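HTH-type transcriptional regulator cbl (Escherichia coli K12, PDB 2FYI) is a LysR-family DNA-binding transcription factor that may act as an accessory regulator of the cys regulon, here represented by its cofactor-binding domain. Local coordinates at residues S90-H95 against T153-G158; V164-S169 against D181-F186; R125-D130 against D187-W192. All coordinates share one frame; numbering follows the deposited sequence. Where two conformers were deposited one is given.

Contact 1. Residues S90-H95 against T153-G158; sequences SLLVPH and TYVALG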
ATOM      1  N   SER A  90       3.521  17.283  -3.712  1.00 35.73           N
ATOM      2  CA  SER A  90       3.034  18.449  -3.036  1.00 37.08           C
ATOM      3  C   SER A  90       2.949  18.238  -1.515  1.00 37.25           C
ATOM      4  O   SER A  90       3.232  17.155  -1.001  1.00 37.85           O
ATOM      5  CB  SER A  90       1.771  19.005  -3.695  1.00 39.03           C
ATOM      6  OG  SER A  90       0.649  18.187  -3.472  1.00 42.00           O
ATOM      7  N   LEU A  91       2.640  19.301  -0.783  1.00 37.01           N
ATOM      8  CA  LEU A  91       2.764  19.252   0.669  1.00 36.49           C
ATOM      9  C   LEU A  91       1.374  19.139   1.240  1.00 35.85           C
ATOM     10  O   LEU A  91       0.508  19.954   0.933  1.00 36.18           O
ATOM     11  CB  LEU A  91       3.492  20.502   1.182  1.00 37.20           C
ATOM     12  CG  LEU A  91       3.843  20.539   2.672  1.00 37.95           C
ATOM     13  CD1 LEU A  91       4.700  19.373   3.036  1.00 38.64           C
ATOM     14  CD2 LEU A  91       4.562  21.796   3.037  1.00 37.33           C
ATOM     15  N   LEU A  92       1.145  18.107   2.042  1.00 35.05           N
ATOM     16  CA  LEU A  92      -0.190  17.879   2.634  1.00 34.67           C
ATOM     17  C   LEU A  92      -0.228  18.239   4.127  1.00 34.15           C
ATOM     18  O   LEU A  92       0.487  17.658   4.926  1.00 34.88           O
ATOM     19  CB  LEU A  92      -0.614  16.423   2.421  1.00 34.26           C
ATOM     20  CG  LEU A  92      -2.005  15.970   2.875  1.00 34.41           C
ATOM     21  CD1 LEU A  92      -3.063  16.681   2.091  1.00 33.88           C
ATOM     22  CD2 LEU A  92      -2.168  14.459   2.726  1.00 34.52           C
ATOM     23  N   VAL A  93      -1.040  19.206   4.508  1.00 33.60           N
ATOM     24  CA  VAL A  93      -1.034  19.662   5.908  1.00 33.96           C
ATOM     25  C   VAL A  93      -2.431  19.857   6.453  1.00 35.21           C
ATOM     26  O   VAL A  93      -3.359  20.054   5.692  1.00 35.94           O
ATOM     27  CB  VAL A  93      -0.327  21.014   6.085  1.00 33.57           C
ATOM     28  CG1 VAL A  93       1.112  20.891   5.667  1.00 33.72           C
ATOM     29  CG2 VAL A  93      -1.023  22.098   5.294  1.00 32.07           C
ATOM     30  N   PRO A  94      -2.605  19.783   7.775  1.00 36.81           N
ATOM     31  CA  PRO A  94      -3.927  20.062   8.342  1.00 38.05           C
ATOM     32  C   PRO A  94      -4.400  21.492   8.092  1.00 39.89           C
ATOM     33  O   PRO A  94      -3.585  22.394   7.919  1.00 39.96           O
ATOM     34  CB  PRO A  94      -3.727  19.825   9.837  1.00 37.29           C
ATOM     35  CG  PRO A  94      -2.498  19.023   9.948  1.00 36.85           C
ATOM     36  CD  PRO A  94      -1.635  19.389   8.808  1.00 37.39           C
ATOM     37  N   HIS A  95      -5.718  21.680   8.091  0.50 40.33           N
ATOM     38  CA  HIS A  95      -6.335  22.970   7.743  0.50 41.82           C
ATOM     39  C   HIS A  95      -5.725  24.181   8.449  0.50 42.69           C
ATOM     40  O   HIS A  95      -5.596  25.255   7.842  0.50 43.04           O
ATOM     41  CB  HIS A  95      -7.865  22.966   7.953  0.50 41.34           C
ATOM     42  CG  HIS A  95      -8.658  22.683   6.709  0.50 41.59           C
ATOM     43  ND1 HIS A  95      -8.231  23.047   5.448  0.50 41.60           N
ATOM     44  CD2 HIS A  95      -9.869  22.096   6.535  0.50 41.64           C
ATOM     45  CE1 HIS A  95      -9.130  22.676   4.552  0.50 41.43           C
ATOM     46  NE2 HIS A  95     -10.132  22.093   5.185  0.50 41.45           N
ATOM     47  N   THR A 153      -3.511   9.234   6.457  1.00 27.38           N
ATOM     48  CA  THR A 153      -3.980   8.896   7.784  1.00 25.78           C
ATOM     49  C   THR A 153      -3.139   9.578   8.855  1.00 26.90           C
ATOM     50  O   THR A 153      -3.692  10.101   9.825  1.00 27.35           O
ATOM     51  CB  THR A 153      -3.994   7.385   7.954  1.00 24.81           C
ATOM     52  OG1 THR A 153      -4.886   6.841   6.975  1.00 25.45           O
ATOM     53  CG2 THR A 153      -4.426   6.946   9.340  1.00 22.40           C
ATOM     54  N   TYR A 154      -1.812   9.605   8.688  1.00 26.06           N
ATOM     55  CA  TYR A 154      -0.975  10.078   9.782  1.00 24.64           C
ATOM     56  C   TYR A 154      -0.887  11.599   9.824  1.00 26.15           C
ATOM     57  O   TYR A 154      -0.640  12.185  10.898  1.00 26.57           O
ATOM     58  CB  TYR A 154       0.374   9.312   9.866  1.00 21.57           C
ATOM     59  CG  TYR A 154       0.065   7.993  10.450  1.00 20.24           C
ATOM     60  CD1 TYR A 154      -0.246   6.904   9.637  1.00 20.15           C
ATOM     61  CD2 TYR A 154      -0.095   7.863  11.803  1.00 18.94           C
ATOM     62  CE1 TYR A 154      -0.631   5.679  10.198  1.00 19.57           C
ATOM     63  CE2 TYR A 154      -0.500   6.660  12.371  1.00 19.25           C
ATOM     64  CZ  TYR A 154      -0.761   5.571  11.573  1.00 19.93           C
ATOM     65  OH  TYR A 154      -1.181   4.381  12.169  1.00 20.61           O
ATOM     66  N   VAL A 155      -1.118  12.241   8.679  1.00 26.06           N
ATOM     67  CA  VAL A 155      -1.145  13.696   8.666  1.00 26.29           C
ATOM     68  C   VAL A 155      -2.425  14.113   9.369  1.00 26.35           C
ATOM     69  O   VAL A 155      -2.441  15.011  10.216  1.00 27.08           O
ATOM     70  CB  VAL A 155      -1.128  14.256   7.233  1.00 26.91           C
ATOM     71  CG1 VAL A 155      -1.503  15.728   7.226  1.00 25.76           C
ATOM     72  CG2 VAL A 155       0.233  13.988   6.539  1.00 26.24           C
ATOM     73  N   ALA A 156      -3.505  13.429   9.030  1.00 26.14           N
ATOM     74  CA  ALA A 156      -4.783  13.675   9.673  1.00 26.05           C
ATOM     75  C   ALA A 156      -4.672  13.437  11.169  1.00 27.64           C
ATOM     76  O   ALA A 156      -5.228  14.175  11.939  1.00 30.36           O
ATOM     77  CB  ALA A 156      -5.839  12.794   9.084  1.00 23.82           C
ATOM     78  N   LEU A 157      -3.933  12.418  11.586  1.00 28.41           N
ATOM     79  CA  LEU A 157      -3.820  12.071  12.986  1.00 27.95           C
ATOM     80  C   LEU A 157      -3.048  13.090  13.791  1.00 28.94           C
ATOM     81  O   LEU A 157      -3.220  13.160  14.992  1.00 31.20           O
ATOM     82  CB  LEU A 157      -3.092  10.757  13.125  1.00 28.62           C
ATOM     83  CG  LEU A 157      -3.342  10.084  14.459  1.00 29.13           C
ATOM     84  CD1 LEU A 157      -4.764   9.579  14.469  1.00 30.66           C
ATOM     85  CD2 LEU A 157      -2.393   8.919  14.612  1.00 29.95           C
ATOM     86  N   GLY A 158      -2.166  13.859  13.161  1.00 28.09           N
ATOM     87  CA  GLY A 158      -1.352  14.779  13.902  1.00 26.78           C
ATOM     88  C   GLY A 158       0.122  14.447  13.973  1.00 28.75           C
ATOM     89  O   GLY A 158       0.919  15.261  14.435  1.00 30.36           O
TER

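Contact 2. Residues V164-S169 against D181-F186; sequences VAEQSS and DTRHLF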
ATOM      1  N   VAL A 164       3.437  14.238  -0.661  1.00 34.55           N
ATOM      2  CA  VAL A 164       2.732  13.244  -1.473  1.00 34.03           C
ATOM      3  C   VAL A 164       2.718  13.623  -2.939  1.00 34.94           C
ATOM      4  O   VAL A 164       2.686  14.794  -3.277  1.00 35.20           O
ATOM      5  CB  VAL A 164       1.275  13.073  -1.037  1.00 32.03           C
ATOM      6  CG1 VAL A 164       1.216  12.545   0.329  1.00 31.85           C
ATOM      7  CG2 VAL A 164       0.552  14.392  -1.085  1.00 32.09           C
ATOM      8  N   ALA A 165       2.750  12.614  -3.799  1.00 36.02           N
ATOM      9  CA  ALA A 165       2.477  12.771  -5.226  1.00 36.25           C
ATOM     10  C   ALA A 165       1.251  13.667  -5.446  1.00 36.63           C
ATOM     11  O   ALA A 165       0.227  13.440  -4.836  1.00 36.13           O
ATOM     12  CB  ALA A 165       2.232  11.399  -5.816  1.00 35.81           C
ATOM     13  N   GLU A 166       1.330  14.663  -6.322  1.00 37.62           N
ATOM     14  CA  GLU A 166       0.201  15.590  -6.461  1.00 39.77           C
ATOM     15  C   GLU A 166      -1.111  14.913  -6.914  1.00 40.19           C
ATOM     16  O   GLU A 166      -2.209  15.349  -6.567  1.00 40.74           O
ATOM     17  CB  GLU A 166       0.556  16.747  -7.394  1.00 40.08           C
ATOM     18  CG  GLU A 166       0.943  16.278  -8.808  1.00 42.69           C
ATOM     19  CD  GLU A 166       1.227  17.412  -9.820  1.00 42.41           C
ATOM     20  OE1 GLU A 166       1.994  17.171 -10.779  1.00 43.01           O
ATOM     21  OE2 GLU A 166       0.686  18.528  -9.667  1.00 43.54           O
ATOM     22  N   GLN A 167      -0.991  13.839  -7.677  1.00 40.97           N
ATOM     23  CA  GLN A 167      -2.135  13.133  -8.273  1.00 41.89           C
ATOM     24  C   GLN A 167      -3.007  12.345  -7.287  1.00 43.98           C
ATOM     25  O   GLN A 167      -4.076  11.873  -7.648  1.00 44.52           O
ATOM     26  CB  GLN A 167      -1.508  12.194  -9.243  1.00 39.53           C
ATOM     27  CG  GLN A 167      -0.106  12.680  -9.272  1.00 39.67           C
ATOM     28  CD  GLN A 167       0.896  11.608  -9.407  1.00 40.79           C
ATOM     29  OE1 GLN A 167       0.586  10.456  -9.668  1.00 41.80           O
ATOM     30  NE2 GLN A 167       2.129  11.982  -9.283  1.00 42.12           N
ATOM     31  N   SER A 168      -2.552  12.210  -6.045  1.00 46.08           N
ATOM     32  CA  SER A 168      -3.262  11.439  -5.048  1.00 48.11           C
ATOM     33  C   SER A 168      -4.335  12.249  -4.378  1.00 51.46           C
ATOM     34  O   SER A 168      -5.066  11.745  -3.564  1.00 51.11           O
ATOM     35  CB  SER A 168      -2.300  10.930  -3.993  1.00 46.31           C
ATOM     36  OG  SER A 168      -1.568  11.996  -3.478  1.00 44.16           O
ATOM     37  N   SER A 169      -4.413  13.524  -4.698  1.00 57.16           N
ATOM     38  CA  SER A 169      -5.504  14.336  -4.196  1.00 62.78           C
ATOM     39  C   SER A 169      -6.816  13.838  -4.805  1.00 67.41           C
ATOM     40  O   SER A 169      -7.851  13.766  -4.113  1.00 69.00           O
ATOM     41  CB  SER A 169      -5.295  15.803  -4.567  1.00 61.86           C
ATOM     42  OG  SER A 169      -5.655  16.004  -5.916  1.00 62.00           O
ATOM     43  N   ASP A 181       1.294  24.014  -2.667  1.00 33.73           N
ATOM     44  CA  ASP A 181       2.013  23.793  -3.920  1.00 34.46           C
ATOM     45  C   ASP A 181       3.516  23.928  -3.684  1.00 33.76           C
ATOM     46  O   ASP A 181       3.984  24.978  -3.250  1.00 32.82           O
ATOM     47  CB  ASP A 181       1.535  24.833  -4.944  1.00 37.55           C
ATOM     48  CG  ASP A 181       2.354  24.824  -6.254  1.00 39.89           C
ATOM     49  OD1 ASP A 181       3.548  24.468  -6.221  1.00 41.40           O
ATOM     50  OD2 ASP A 181       1.813  25.195  -7.330  1.00 40.70           O
ATOM     51  N   THR A 182       4.276  22.874  -3.971  1.00 32.92           N
ATOM     52  CA  THR A 182       5.725  22.933  -3.804  1.00 32.74           C
ATOM     53  C   THR A 182       6.503  22.551  -5.058  1.00 33.45           C
ATOM     54  O   THR A 182       7.609  22.039  -4.964  1.00 32.98           O
ATOM     55  CB  THR A 182       6.209  22.032  -2.646  1.00 32.89           C
ATOM     56  OG1 THR A 182       5.877  20.659  -2.919  1.00 33.20           O
ATOM     57  CG2 THR A 182       5.580  22.449  -1.347  1.00 32.55           C
ATOM     58  N   ARG A 183       5.941  22.792  -6.234  1.00 35.95           N
ATOM     59  CA  ARG A 183       6.645  22.479  -7.468  1.00 37.81           C
ATOM     60  C   ARG A 183       7.941  23.266  -7.599  1.00 36.70           C
ATOM     61  O   ARG A 183       8.900  22.808  -8.217  1.00 37.17           O
ATOM     62  CB  ARG A 183       5.778  22.784  -8.673  1.00 40.72           C
ATOM     63  CG  ARG A 183       4.642  21.855  -8.851  1.00 45.46           C
ATOM     64  CD  ARG A 183       3.590  22.449  -9.820  1.00 49.75           C
ATOM     65  NE  ARG A 183       2.342  21.665  -9.814  1.00 53.40           N
ATOM     66  CZ  ARG A 183       1.513  21.577  -8.769  1.00 55.13           C
ATOM     67  NH1 ARG A 183       1.781  22.226  -7.626  1.00 56.09           N
ATOM     68  NH2 ARG A 183       0.414  20.829  -8.852  1.00 55.83           N
ATOM     69  N   HIS A 184       7.975  24.460  -7.036  1.00 34.45           N
ATOM     70  CA  HIS A 184       9.145  25.267  -7.178  1.00 33.12           C
ATOM     71  C   HIS A 184      10.266  24.783  -6.267  1.00 33.22           C
ATOM     72  O   HIS A 184      11.326  25.357  -6.247  1.00 34.33           O
ATOM     73  CB  HIS A 184       8.807  26.735  -6.911  1.00 32.25           C
ATOM     74  CG  HIS A 184       8.289  26.995  -5.534  1.00 32.15           C
ATOM     75  ND1 HIS A 184       7.112  26.451  -5.065  1.00 32.18           N
ATOM     76  CD2 HIS A 184       8.783  27.747  -4.521  1.00 31.71           C
ATOM     77  CE1 HIS A 184       6.910  26.845  -3.821  1.00 31.41           C
ATOM     78  NE2 HIS A 184       7.919  27.615  -3.460  1.00 31.53           N
ATOM     79  N   LEU A 185      10.054  23.715  -5.524  1.00 33.00           N
ATOM     80  CA  LEU A 185      11.028  23.318  -4.515  1.00 32.30           C
ATOM     81  C   LEU A 185      11.610  21.964  -4.796  1.00 32.84           C
ATOM     82  O   LEU A 185      12.708  21.681  -4.369  1.00 33.52           O
ATOM     83  CB  LEU A 185      10.392  23.265  -3.129  1.00 30.90           C
ATOM     84  CG  LEU A 185       9.788  24.565  -2.619  1.00 29.87           C
ATOM     85  CD1 LEU A 185       9.344  24.307  -1.188  1.00 29.47           C
ATOM     86  CD2 LEU A 185      10.783  25.666  -2.701  1.00 28.30           C
ATOM     87  N   PHE A 186      10.857  21.111  -5.469  1.00 33.30           N
ATOM     88  CA  PHE A 186      11.360  19.799  -5.848  1.00 33.94           C
ATOM     89  C   PHE A 186      11.357  19.598  -7.366  1.00 35.83           C
ATOM     90  O   PHE A 186      10.575  20.231  -8.082  1.00 36.82           O
ATOM     91  CB  PHE A 186      10.498  18.747  -5.213  1.00 32.27           C
ATOM     92  CG  PHE A 186      10.382  18.893  -3.745  1.00 32.16           C
ATOM     93  CD1 PHE A 186      11.393  18.433  -2.908  1.00 32.07           C
ATOM     94  CD2 PHE A 186       9.258  19.473  -3.178  1.00 31.79           C
ATOM     95  CE1 PHE A 186      11.283  18.561  -1.510  1.00 31.76           C
ATOM     96  CE2 PHE A 186       9.148  19.605  -1.777  1.00 31.47           C
ATOM     97  CZ  PHE A 186      10.162  19.152  -0.945  1.00 30.85           C
TER

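Contact 3. Residues R125-D130 against D187-W192; sequences RSRIDD and DANTVW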
ATOM      1  N   ARG A 125      11.130   9.639  -3.907  1.00 36.07           N
ATOM      2  CA  ARG A 125      11.675  10.030  -2.613  1.00 35.01           C
ATOM      3  C   ARG A 125      13.000  10.742  -2.798  1.00 35.39           C
ATOM      4  O   ARG A 125      13.361  11.643  -2.025  1.00 35.62           O
ATOM      5  CB  ARG A 125      11.837   8.791  -1.727  1.00 33.73           C
ATOM      6  CG  ARG A 125      12.698   8.996  -0.526  1.00 33.01           C
ATOM      7  CD  ARG A 125      12.120  10.026   0.436  1.00 33.64           C
ATOM      8  NE  ARG A 125      13.115  10.257   1.475  1.00 33.99           N
ATOM      9  CZ  ARG A 125      13.248   9.528   2.580  1.00 33.67           C
ATOM     10  NH1 ARG A 125      12.416   8.538   2.872  1.00 32.84           N
ATOM     11  NH2 ARG A 125      14.227   9.804   3.408  1.00 33.30           N
ATOM     12  N   SER A 126      13.725  10.355  -3.836  1.00 34.84           N
ATOM     13  CA  SER A 126      15.051  10.903  -4.000  1.00 35.54           C
ATOM     14  C   SER A 126      15.005  12.331  -4.514  1.00 35.01           C
ATOM     15  O   SER A 126      15.960  13.074  -4.337  1.00 35.08           O
ATOM     16  CB  SER A 126      15.882  10.047  -4.928  1.00 35.00           C
ATOM     17  OG  SER A 126      15.172   9.949  -6.127  1.00 36.00           O
ATOM     18  N   ARG A 127      13.912  12.722  -5.151  1.00 34.56           N
ATOM     19  CA  ARG A 127      13.768  14.125  -5.478  1.00 35.59           C
ATOM     20  C   ARG A 127      13.671  14.902  -4.187  1.00 35.34           C
ATOM     21  O   ARG A 127      14.191  16.012  -4.103  1.00 35.73           O
ATOM     22  CB  ARG A 127      12.536  14.406  -6.315  1.00 37.20           C
ATOM     23  CG  ARG A 127      12.481  13.623  -7.561  1.00 39.22           C
ATOM     24  CD  ARG A 127      13.532  14.068  -8.444  1.00 41.37           C
ATOM     25  NE  ARG A 127      14.073  12.903  -9.119  1.00 45.11           N
ATOM     26  CZ  ARG A 127      13.714  12.498 -10.336  1.00 46.80           C
ATOM     27  NH1 ARG A 127      12.797  13.152 -11.042  1.00 48.09           N
ATOM     28  NH2 ARG A 127      14.285  11.432 -10.857  1.00 47.35           N
ATOM     29  N   ILE A 128      13.009  14.316  -3.187  1.00 34.24           N
ATOM     30  CA  ILE A 128      12.916  14.922  -1.869  1.00 33.69           C
ATOM     31  C   ILE A 128      14.289  14.981  -1.165  1.00 33.32           C
ATOM     32  O   ILE A 128      14.731  16.046  -0.758  1.00 32.27           O
ATOM     33  CB  ILE A 128      11.860  14.209  -0.991  1.00 33.91           C
ATOM     34  CG1 ILE A 128      10.471  14.315  -1.624  1.00 34.26           C
ATOM     35  CG2 ILE A 128      11.836  14.783   0.435  1.00 32.77           C
ATOM     36  CD1 ILE A 128       9.432  13.377  -0.987  1.00 33.99           C
ATOM     37  N   ASP A 129      14.968  13.850  -1.042  1.00 33.27           N
ATOM     38  CA  ASP A 129      16.250  13.845  -0.391  1.00 33.73           C
ATOM     39  C   ASP A 129      17.214  14.828  -1.064  1.00 33.41           C
ATOM     40  O   ASP A 129      17.901  15.615  -0.391  1.00 32.93           O
ATOM     41  CB  ASP A 129      16.824  12.436  -0.400  1.00 37.05           C
ATOM     42  CG  ASP A 129      16.172  11.509   0.650  1.00 40.71           C
ATOM     43  OD1 ASP A 129      15.434  11.976   1.570  1.00 42.69           O
ATOM     44  OD2 ASP A 129      16.410  10.285   0.570  1.00 41.71           O
ATOM     45  N   ASP A 130      17.272  14.794  -2.393  1.00 32.48           N
ATOM     46  CA  ASP A 130      18.213  15.638  -3.125  1.00 32.31           C
ATOM     47  C   ASP A 130      17.922  17.107  -2.982  1.00 31.06           C
ATOM     48  O   ASP A 130      18.828  17.930  -2.887  1.00 29.90           O
ATOM     49  CB  ASP A 130      18.180  15.297  -4.590  1.00 35.06           C
ATOM     50  CG  ASP A 130      18.724  13.920  -4.861  1.00 38.09           C
ATOM     51  OD1 ASP A 130      19.214  13.299  -3.875  1.00 39.18           O
ATOM     52  OD2 ASP A 130      18.662  13.467  -6.045  1.00 38.87           O
ATOM     53  N   ASP A 187      12.215  18.719  -7.868  1.00 37.06           N
ATOM     54  CA  ASP A 187      12.146  18.375  -9.284  1.00 38.53           C
ATOM     55  C   ASP A 187      11.009  17.415  -9.622  1.00 38.22           C
ATOM     56  O   ASP A 187      10.499  16.696  -8.740  1.00 38.44           O
ATOM     57  CB  ASP A 187      13.476  17.805  -9.758  1.00 41.40           C
ATOM     58  CG  ASP A 187      14.578  18.841  -9.732  1.00 43.78           C
ATOM     59  OD1 ASP A 187      14.228  20.056  -9.614  1.00 45.33           O
ATOM     60  OD2 ASP A 187      15.774  18.454  -9.814  1.00 43.60           O
ATOM     61  N   ALA A 188      10.626  17.430 -10.905  1.00 37.31           N
ATOM     62  CA  ALA A 188       9.594  16.558 -11.481  1.00 35.92           C
ATOM     63  C   ALA A 188      10.016  15.103 -11.504  1.00 35.53           C
ATOM     64  O   ALA A 188      11.189  14.802 -11.578  1.00 34.62           O
ATOM     65  CB  ALA A 188       9.303  16.987 -12.869  1.00 35.03           C
ATOM     66  N   ASN A 189       9.036  14.206 -11.454  1.00 35.93           N
ATOM     67  CA  ASN A 189       9.260  12.771 -11.643  1.00 35.40           C
ATOM     68  C   ASN A 189       8.605  12.324 -12.931  1.00 34.74           C
ATOM     69  O   ASN A 189       7.801  13.047 -13.512  1.00 35.33           O
ATOM     70  CB  ASN A 189       8.631  12.006 -10.489  1.00 35.92           C
ATOM     71  CG  ASN A 189       9.088  12.525  -9.151  1.00 36.74           C
ATOM     72  OD1 ASN A 189      10.168  12.169  -8.669  1.00 37.35           O
ATOM     73  ND2 ASN A 189       8.286  13.392  -8.550  1.00 36.34           N
ATOM     74  N   THR A 190       8.920  11.120 -13.371  1.00 33.52           N
ATOM     75  CA  THR A 190       8.286  10.599 -14.569  1.00 32.29           C
ATOM     76  C   THR A 190       7.734   9.224 -14.319  1.00 32.42           C
ATOM     77  O   THR A 190       8.330   8.427 -13.583  1.00 33.19           O
ATOM     78  CB  THR A 190       9.271  10.437 -15.683  1.00 31.97           C
ATOM     79  OG1 THR A 190       9.886  11.693 -15.940  1.00 31.80           O
ATOM     80  CG2 THR A 190       8.546   9.975 -16.905  1.00 32.47           C
ATOM     81  N   VAL A 191       6.593   8.926 -14.923  1.00 31.87           N
ATOM     82  CA  VAL A 191       6.052   7.591 -14.795  1.00 30.98           C
ATOM     83  C   VAL A 191       6.337   6.884 -16.091  1.00 31.31           C
ATOM     84  O   VAL A 191       5.998   7.396 -17.149  1.00 30.49           O
ATOM     85  CB  VAL A 191       4.561   7.582 -14.592  1.00 29.91           C
ATOM     86  CG1 VAL A 191       4.132   6.164 -14.466  1.00 29.60           C
ATOM     87  CG2 VAL A 191       4.217   8.330 -13.370  1.00 28.97           C
ATOM     88  N   TRP A 192       6.954   5.706 -15.993  1.00 31.86           N
ATOM     89  CA  TRP A 192       7.362   4.944 -17.154  1.00 31.37           C
ATOM     90  C   TRP A 192       6.465   3.773 -17.426  1.00 31.82           C
ATOM     91  O   TRP A 192       5.901   3.140 -16.507  1.00 33.87           O
ATOM     92  CB  TRP A 192       8.771   4.426 -16.975  1.00 32.43           C
ATOM     93  CG  TRP A 192       9.751   5.509 -16.720  1.00 33.28           C
ATOM     94  CD1 TRP A 192      10.139   5.991 -15.506  1.00 33.50           C
ATOM     95  CD2 TRP A 192      10.480   6.252 -17.701  1.00 32.98           C
ATOM     96  NE1 TRP A 192      11.061   7.002 -15.674  1.00 33.54           N
ATOM     97  CE2 TRP A 192      11.292   7.179 -17.005  1.00 32.40           C
ATOM     98  CE3 TRP A 192      10.526   6.222 -19.094  1.00 33.47           C
ATOM     99  CZ2 TRP A 192      12.134   8.057 -17.638  1.00 32.06           C
ATOM    100  CZ3 TRP A 192      11.383   7.112 -19.740  1.00 33.63           C
ATOM    101  CH2 TRP A 192      12.172   8.021 -19.001  1.00 33.03           C
TER
HETATM  102  O   HOH W   1      11.924  12.797 -14.238  1.00 25.50           O
HETATM  103  O   HOH W   2      14.672  17.798  -6.518  1.00 35.33           O

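Contact 1. Residues S90-H95 against T153-G158
The pyrrolidine ring of Pro94 turns its CG and CD atoms to Val155: CD lies 4.0 Å from CG1 of Val155, and CG is 4.0 Å from the carbonyl O of Val155. In Tyr154, the residue before Val155, the ring carries CG2 of Thr153 on one face, offset toward the rim and 4.0 Å above the plane. Val155 alone of residues 153-158 makes the close contacts across to strand 90-94. With CG1 anti to the backbone N (chi1 166°), both methyls are directed at the Leu92 carbonyl, whose O is 3.6 Å from CG1 of Val155 and 4.0 Å from its CG2. The Leu92 side chain is more distant, its CG 4.4 Å from CG1 of Val155. No hydrogen bond joins the segments, which meet at an axis angle of 35° by van der Waals contact of Val155 with the Leu92 carbonyl and the Pro94 and Leu92 side chains. The helix ends in a Schellman motif at Gly158, where phi is positive.

This is helix-on-sheet packing within one lobe of the LysR cofactor-binding domain, which has the periplasmic-binding-protein fold. Strand 79-94 is paired with strands 161-165 and 177-180, and Val155 also touches Ile116 of strand 115-118. Beyond it, helix 148-157 faces the second subunit, where Tyr154 OH is hydrogen-bonded to Ala25 O of that subunit.

Contact 2. Residues V164-S169 against D181-F186
Glu166 and Arg183 meet in a salt bridge that belongs to a three-residue network with Asp181, and this network ties the turn after strand 161-165 to the loop that follows strand 177-180 in the same lobe of the periplasmic-binding-protein fold. The acidic chain reaches across as follows: CG of Glu166 stands between the backbone N and the carbonyl carbon (chi1 59°), and the chain then runs out extended to bring OE2 to NH2 of Arg183. The 2.5 Å between OE2 of Glu166 and NH2 of Arg183 is shorter than expected and not to be relied on. The two chains cross at about a right angle, with carboxylate and guanidinium planes 70° apart, and OE2 approaches the guanidinium obliquely. OE1 of Glu166 is taken by the backbone N of His88, which ties the carboxylate to strand 79-94.

The tighter packing is within the segments, each held by its own short-range bonds. In the 3-10 turn 166-168, Ser168 OG donates to Ala165 O, lying in the carbonyl plane at a distance of 2.7 Å, and Ser168 N donates to the same oxygen. Ser168 also touches Tyr27, and Gln167 touches Thr23, both of helix 22-27. Between the two segments, by contrast, the meeting is at the surface and slight: only Glu166 and Arg183 touch, and Arg183 is exposed.

Asp181 steadies the basic partner twice. Its OD2 pairs with NH1 of Arg183 at 3.0 Å, and its OD1 closes an Asx turn by accepting from the backbone N of Arg183 at 2.9 Å, the N-H...O angle being 162°.

Contact 3. Residues R125-D130 against D187-W192
Arg127, in the first turn of helix 125-134, has its CA 5.9 Å from the CA of Asp187, where the chain leads into strand 189-196. A water bridges the two backbones here, donating to Arg127 O and accepting from Asp187 N, each at 3.0 Å. The side chain of Arg127 has CG beside the backbone N and then bends at chi2 (-68°) and chi3, which carries the guanidinium past Asn189, the two side chains running in opposite directions. Its CD packs on CB of Asp187 at 4.0 Å.

Strand 189-196 is one of the two crossover strands linking the lobes, as in other LysR cofactor-binding domains, and the helix is set against the N-terminal part of segment 187-192. Asn189 OD1 lies over one face of the Arg127 guanidinium, 3.9 Å from CZ, with the amide and guanidinium planes 18° apart, while Asn189 ND2 is held by Trp87 O. Ala188 O sits at the guanidinium edge, but the hydrogen bond from Arg127 NH1 is implausibly short and its length doubtful. A second water lies in the guanidinium plane, weakly bonded to Arg127 NH1 and 2.9 Å from Thr190 OG1. Within the helix, Arg125 grips Asp129 OD1 side-on through NE and NH2.

From the N terminus, strand 79-94 supplies the first segment, 90-95, and contact 1 closes its long loop when helix 148-157 returns to it. Contact 3 opens inside that loop, at helix 125-134, and closes only at 187-192, so the two cross; their nearest atoms stay about 7 Å apart. Contact 2 opens at 164-169, after contact 1 has closed, and is nested inside the loop of contact 3. It touches both others: Ser90 N lies 2.7 Å from Val164 O, a probable hydrogen bond, and Phe186 packs on Arg127 and Ile128. Contacts 1 and 3 each set a helix against a strand of one sheet, and contact 2 joins a turn to a loop.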